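Local coordinates for protein K5 lyase (Enterobacteria phage k1-5, PDB 2X3H) that probably cleaves the K5 capsular polysaccharide, a glycosaminoglycan, by a lyase mechanism while built like a viral tail spike, at residues M284-G296 with V308-T322. Numbering follows the deposited sequence.
Sequences MANNPKYAAVVAG and VDYSTSDARQAHGVT
Asp309 OD2 accepts from three groups: Asn287 ND2 at 3.2 Å, which meets OD2 from above the carboxylate plane; Ser311 OG at 2.7 Å, which uses the syn lone pair of OD2; and Tyr250 OH of the second subunit. The other N-H of Asn287 ND2 reaches Asn286 OD1 almost linearly, so both bonds fix the rotation of the amide. The last bridge of the parallel pairing of strands 279-286 and 302-309 is Asn286 with Asp309; Asp309 N donates to Ala285 O with an N-H...O angle of 168°.

Past the strand ends the loops are joined in part by Ser313 OG, which donates to Pro288 O at 2.8 Å and takes Ala315 N in an ST turn; OG lies anti to the backbone N (chi1 175°), turned to that carbonyl. The Tyr310 ring is sandwiched, with Ala318 CB over its centre and Pro288 CD toward the rim of the opposite face, while its OH donates to His319 O.

His319 ND1 donates to Tyr290 O at 3.0 Å; that oxygen lies in the plane of the His319 ring, while ND1 is tilted from the carbonyl plane. The two rings form an offset stack, centroids 4.3 Å apart and planes at 30°. His319 NE2 is hydrogen-bonded to Arg354 NH1. Beyond the corners at Ala292 and Gly320, parallel pairing resumes: Thr322 N bonds Val293 O at 3.0 Å, and Val293 CB packs alongside Val321 CG2.

Strands and corners thus match on successive coils of a parallel beta-helix, as expected of a tail spike, although the loop after Asp309 is five residues longer. The Asp309 carboxylate and Asn287 amide nitrogen bond each other and, through Asp309, link two subunits.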
loop_
_atom_site.group_PDB
_atom_site.type_symbol
_atom_site.label_atom_id
_atom_site.label_comp_id
_atom_site.label_asym_id
_atom_site.label_seq_id
_atom_site.Cartn_x
_atom_site.Cartn_y
_atom_site.Cartn_z
ATOM N N MET A 284 -10.936 -7.750 -0.927
ATOM C CA MET A 284 -11.768 -7.690 -2.125
ATOM C C MET A 284 -13.211 -7.909 -1.703
ATOM O O MET A 284 -13.579 -9.018 -1.290
ATOM C CB MET A 284 -11.354 -8.791 -3.112
ATOM C CG MET A 284 -12.345 -8.995 -4.245
ATOM S SD MET A 284 -12.523 -7.518 -5.270
ATOM C CE MET A 284 -10.855 -7.378 -5.909
ATOM N N ALA A 285 -14.015 -6.854 -1.802
ATOM C CA ALA A 285 -15.413 -6.885 -1.402
ATOM C C ALA A 285 -16.286 -6.891 -2.644
ATOM O O ALA A 285 -16.593 -5.842 -3.215
ATOM C CB ALA A 285 -15.740 -5.692 -0.499
ATOM N N ASN A 286 -16.647 -8.096 -3.074
ATOM C CA ASN A 286 -17.506 -8.289 -4.220
ATOM C C ASN A 286 -18.946 -8.159 -3.743
ATOM O O ASN A 286 -19.541 -9.127 -3.259
ATOM C CB ASN A 286 -17.217 -9.670 -4.827
ATOM C CG ASN A 286 -18.211 -10.072 -5.908
ATOM O OD1 ASN A 286 -19.109 -9.306 -6.264
ATOM N ND2 ASN A 286 -18.054 -11.296 -6.430
ATOM N N ASN A 287 -19.489 -6.948 -3.841
ATOM C CA ASN A 287 -20.902 -6.696 -3.570
ATOM C C ASN A 287 -21.397 -7.104 -2.180
ATOM O O ASN A 287 -22.325 -7.907 -2.026
ATOM C CB ASN A 287 -21.762 -7.259 -4.707
ATOM C CG ASN A 287 -21.577 -6.464 -5.971
ATOM O OD1 ASN A 287 -22.237 -5.443 -6.153
ATOM N ND2 ASN A 287 -20.594 -6.847 -6.792
ATOM N N PRO A 288 -20.813 -6.484 -1.155
ATOM C CA PRO A 288 -21.305 -6.736 0.180
ATOM C C PRO A 288 -22.646 -6.027 0.331
ATOM O O PRO A 288 -23.047 -5.232 -0.544
ATOM C CB PRO A 288 -20.243 -6.081 1.067
ATOM C CG PRO A 288 -19.731 -4.927 0.237
ATOM C CD PRO A 288 -19.759 -5.449 -1.195
ATOM N N LYS A 289 -23.335 -6.302 1.432
ATOM C CA LYS A 289 -24.659 -5.733 1.652
ATOM C C LYS A 289 -24.651 -4.540 2.601
ATOM O O LYS A 289 -25.675 -3.878 2.760
ATOM C CB LYS A 289 -25.632 -6.796 2.167
ATOM C CG LYS A 289 -26.199 -7.709 1.087
ATOM C CD LYS A 289 -25.293 -8.877 0.789
ATOM C CE LYS A 289 -26.089 -10.063 0.259
ATOM N NZ LYS A 289 -27.008 -9.696 -0.849
ATOM N N TYR A 290 -23.505 -4.257 3.225
ATOM C CA TYR A 290 -23.410 -3.092 4.113
ATOM C C TYR A 290 -22.073 -2.377 4.066
ATOM O O TYR A 290 -22.031 -1.164 3.873
ATOM C CB TYR A 290 -23.750 -3.468 5.560
ATOM C CG TYR A 290 -23.885 -2.254 6.459
ATOM C CD1 TYR A 290 -25.083 -1.552 6.538
ATOM C CD2 TYR A 290 -22.799 -1.781 7.200
ATOM C CE1 TYR A 290 -25.207 -0.431 7.348
ATOM C CE2 TYR A 290 -22.914 -0.671 8.018
ATOM C CZ TYR A 290 -24.124 0.004 8.088
ATOM O OH TYR A 290 -24.262 1.113 8.903
ATOM N N ALA A 291 -20.976 -3.116 4.248
ATOM C CA ALA A 291 -19.649 -2.487 4.225
ATOM C C ALA A 291 -18.571 -3.472 3.815
ATOM O O ALA A 291 -18.700 -4.679 4.052
ATOM C CB ALA A 291 -19.325 -1.908 5.575
ATOM N N ALA A 292 -17.505 -2.972 3.196
ATOM C CA ALA A 292 -16.344 -3.828 2.945
ATOM C C ALA A 292 -15.634 -4.148 4.257
ATOM O O ALA A 292 -15.376 -5.317 4.568
ATOM C CB ALA A 292 -15.373 -3.178 1.953
ATOM N N VAL A 293 -15.338 -3.108 5.031
ATOM C CA VAL A 293 -14.525 -3.260 6.240
ATOM C C VAL A 293 -15.153 -2.508 7.394
ATOM O O VAL A 293 -15.456 -1.317 7.280
ATOM C CB VAL A 293 -13.096 -2.685 6.005
ATOM C CG1 VAL A 293 -12.311 -2.655 7.316
ATOM C CG2 VAL A 293 -12.362 -3.490 4.956
ATOM N N VAL A 294 -15.349 -3.205 8.510
ATOM C CA VAL A 294 -15.780 -2.567 9.752
ATOM C C VAL A 294 -14.542 -2.559 10.650
ATOM O O VAL A 294 -14.140 -3.610 11.180
ATOM C CB VAL A 294 -16.948 -3.353 10.410
ATOM C CG1 VAL A 294 -17.289 -2.758 11.763
ATOM C CG2 VAL A 294 -18.193 -3.380 9.494
ATOM N N ALA A 295 -13.892 -1.396 10.760
ATOM C CA ALA A 295 -12.614 -1.276 11.485
ATOM C C ALA A 295 -12.806 -1.410 13.003
ATOM O O ALA A 295 -11.864 -1.741 13.724
ATOM C CB ALA A 295 -11.917 0.070 11.149
ATOM N N GLY A 296 -14.024 -1.136 13.478
ATOM C CA GLY A 296 -14.349 -1.319 14.896
ATOM C C GLY A 296 -13.958 -0.175 15.823
ATOM O O GLY A 296 -13.615 0.954 15.391
ATOM N N VAL A 308 -13.906 -2.277 -3.359
ATOM C CA VAL A 308 -15.307 -2.630 -3.118
ATOM C C VAL A 308 -16.190 -2.218 -4.290
ATOM O O VAL A 308 -16.079 -1.107 -4.801
ATOM C CB VAL A 308 -15.816 -2.103 -1.741
ATOM C CG1 VAL A 308 -15.615 -0.626 -1.612
ATOM C CG2 VAL A 308 -17.285 -2.491 -1.486
ATOM N N ASP A 309 -17.022 -3.154 -4.752
ATOM C CA ASP A 309 -17.996 -2.888 -5.814
ATOM C C ASP A 309 -19.397 -3.148 -5.291
ATOM O O ASP A 309 -19.609 -4.133 -4.590
ATOM C CB ASP A 309 -17.745 -3.799 -7.008
ATOM C CG ASP A 309 -18.808 -3.647 -8.095
ATOM O OD1 ASP A 309 -19.195 -2.498 -8.381
ATOM O OD2 ASP A 309 -19.243 -4.676 -8.666
ATOM N N TYR A 310 -20.332 -2.265 -5.629
ATOM C CA TYR A 310 -21.744 -2.432 -5.254
ATOM C C TYR A 310 -22.682 -2.596 -6.470
ATOM O O TYR A 310 -23.905 -2.599 -6.304
ATOM C CB TYR A 310 -22.212 -1.228 -4.417
ATOM C CG TYR A 310 -21.813 -1.326 -2.956
ATOM C CD1 TYR A 310 -22.563 -2.076 -2.066
ATOM C CD2 TYR A 310 -20.668 -0.695 -2.476
ATOM C CE1 TYR A 310 -22.200 -2.189 -0.731
ATOM C CE2 TYR A 310 -20.305 -0.792 -1.147
ATOM C CZ TYR A 310 -21.070 -1.552 -0.274
ATOM O OH TYR A 310 -20.734 -1.679 1.068
ATOM N N SER A 311 -22.113 -2.720 -7.666
ATOM C CA SER A 311 -22.909 -2.693 -8.915
ATOM C C SER A 311 -24.024 -3.733 -8.991
ATOM O O SER A 311 -25.006 -3.524 -9.706
ATOM C CB SER A 311 -22.009 -2.826 -10.142
ATOM O OG SER A 311 -21.434 -4.113 -10.205
ATOM N N THR A 312 -23.886 -4.847 -8.274
ATOM C CA THR A 312 -24.942 -5.877 -8.308
ATOM C C THR A 312 -25.539 -6.163 -6.925
ATOM O O THR A 312 -26.180 -7.206 -6.716
ATOM C CB THR A 312 -24.446 -7.201 -8.917
ATOM O OG1 THR A 312 -23.432 -7.774 -8.089
ATOM C CG2 THR A 312 -23.918 -6.976 -10.330
ATOM N N SER A 313 -25.305 -5.252 -5.983
ATOM C CA SER A 313 -25.720 -5.442 -4.588
ATOM C C SER A 313 -27.096 -4.874 -4.276
ATOM O O SER A 313 -27.475 -3.825 -4.807
ATOM C CB SER A 313 -24.727 -4.768 -3.650
ATOM O OG SER A 313 -25.198 -4.852 -2.316
ATOM N N ASP A 314 -27.832 -5.547 -3.389
ATOM C CA ASP A 314 -29.110 -5.023 -2.920
ATOM C C ASP A 314 -28.986 -4.152 -1.658
ATOM O O ASP A 314 -29.993 -3.786 -1.049
ATOM C CB ASP A 314 -30.159 -6.141 -2.736
ATOM C CG ASP A 314 -29.768 -7.172 -1.682
ATOM O OD1 ASP A 314 -28.779 -6.961 -0.945
ATOM O OD2 ASP A 314 -30.471 -8.213 -1.579
ATOM N N ALA A 315 -27.755 -3.787 -1.296
ATOM C CA ALA A 315 -27.521 -2.867 -0.192
ATOM C C ALA A 315 -28.387 -1.617 -0.334
ATOM O O ALA A 315 -28.474 -1.040 -1.417
ATOM C CB ALA A 315 -26.045 -2.458 -0.170
ATOM N N ARG A 316 -29.005 -1.190 0.764
ATOM C CA ARG A 316 -29.719 0.085 0.810
ATOM C C ARG A 316 -28.824 1.209 1.304
ATOM O O ARG A 316 -29.075 2.382 1.027
ATOM C CB ARG A 316 -30.955 -0.028 1.705
ATOM C CG ARG A 316 -31.975 -0.997 1.139
ATOM C CD ARG A 316 -32.673 -0.368 -0.056
ATOM N NE ARG A 316 -33.738 0.528 0.391
ATOM C CZ ARG A 316 -34.827 0.100 1.029
ATOM N NH1 ARG A 316 -34.974 -1.194 1.291
ATOM N NH2 ARG A 316 -35.762 0.957 1.416
ATOM N N GLN A 317 -27.801 0.835 2.070
ATOM C CA GLN A 317 -26.803 1.780 2.564
ATOM C C GLN A 317 -25.420 1.195 2.318
ATOM O O GLN A 317 -24.942 0.352 3.079
ATOM C CB GLN A 317 -27.000 2.029 4.058
ATOM C CG GLN A 317 -28.324 2.684 4.421
ATOM C CD GLN A 317 -28.589 2.652 5.920
ATOM O OE1 GLN A 317 -28.234 1.689 6.606
ATOM N NE2 GLN A 317 -29.243 3.691 6.432
ATOM N N ALA A 318 -24.784 1.647 1.241
ATOM C CA ALA A 318 -23.501 1.105 0.818
ATOM C C ALA A 318 -22.359 1.854 1.494
ATOM O O ALA A 318 -22.316 3.083 1.449
ATOM C CB ALA A 318 -23.367 1.191 -0.704
ATOM N N HIS A 319 -21.455 1.105 2.123
ATOM C CA HIS A 319 -20.277 1.692 2.797
ATOM C C HIS A 319 -18.965 1.085 2.304
ATOM O O HIS A 319 -18.903 -0.099 1.972
ATOM C CB HIS A 319 -20.324 1.460 4.314
ATOM C CG HIS A 319 -21.496 2.080 5.004
ATOM N ND1 HIS A 319 -22.755 1.516 4.999
ATOM C CD2 HIS A 319 -21.586 3.199 5.760
ATOM C CE1 HIS A 319 -23.570 2.258 5.734
ATOM N NE2 HIS A 319 -22.887 3.295 6.192
ATOM N N GLY A 320 -17.902 1.899 2.313
ATOM C CA GLY A 320 -16.558 1.408 2.030
ATOM C C GLY A 320 -15.988 0.868 3.334
ATOM O O GLY A 320 -16.031 -0.349 3.582
ATOM N N VAL A 321 -15.505 1.781 4.182
ATOM C CA VAL A 321 -14.971 1.424 5.504
ATOM C C VAL A 321 -15.676 2.246 6.589
ATOM O O VAL A 321 -15.912 3.437 6.416
ATOM C CB VAL A 321 -13.434 1.671 5.584
ATOM C CG1 VAL A 321 -12.887 1.276 6.959
ATOM C CG2 VAL A 321 -12.703 0.924 4.473
ATOM N N THR A 322 -16.030 1.598 7.699
ATOM C CA THR A 322 -16.529 2.317 8.857
ATOM C C THR A 322 -15.502 2.183 9.972
ATOM O O THR A 322 -14.768 1.193 10.044
ATOM C CB THR A 322 -17.905 1.798 9.339
ATOM O OG1 THR A 322 -17.737 0.581 10.072
ATOM C CG2 THR A 322 -18.843 1.573 8.138
HETATM O O HOH W 1 -27.102 -1.571 3.531
HETATM O O HOH W 2 -16.285 0.476 12.727
#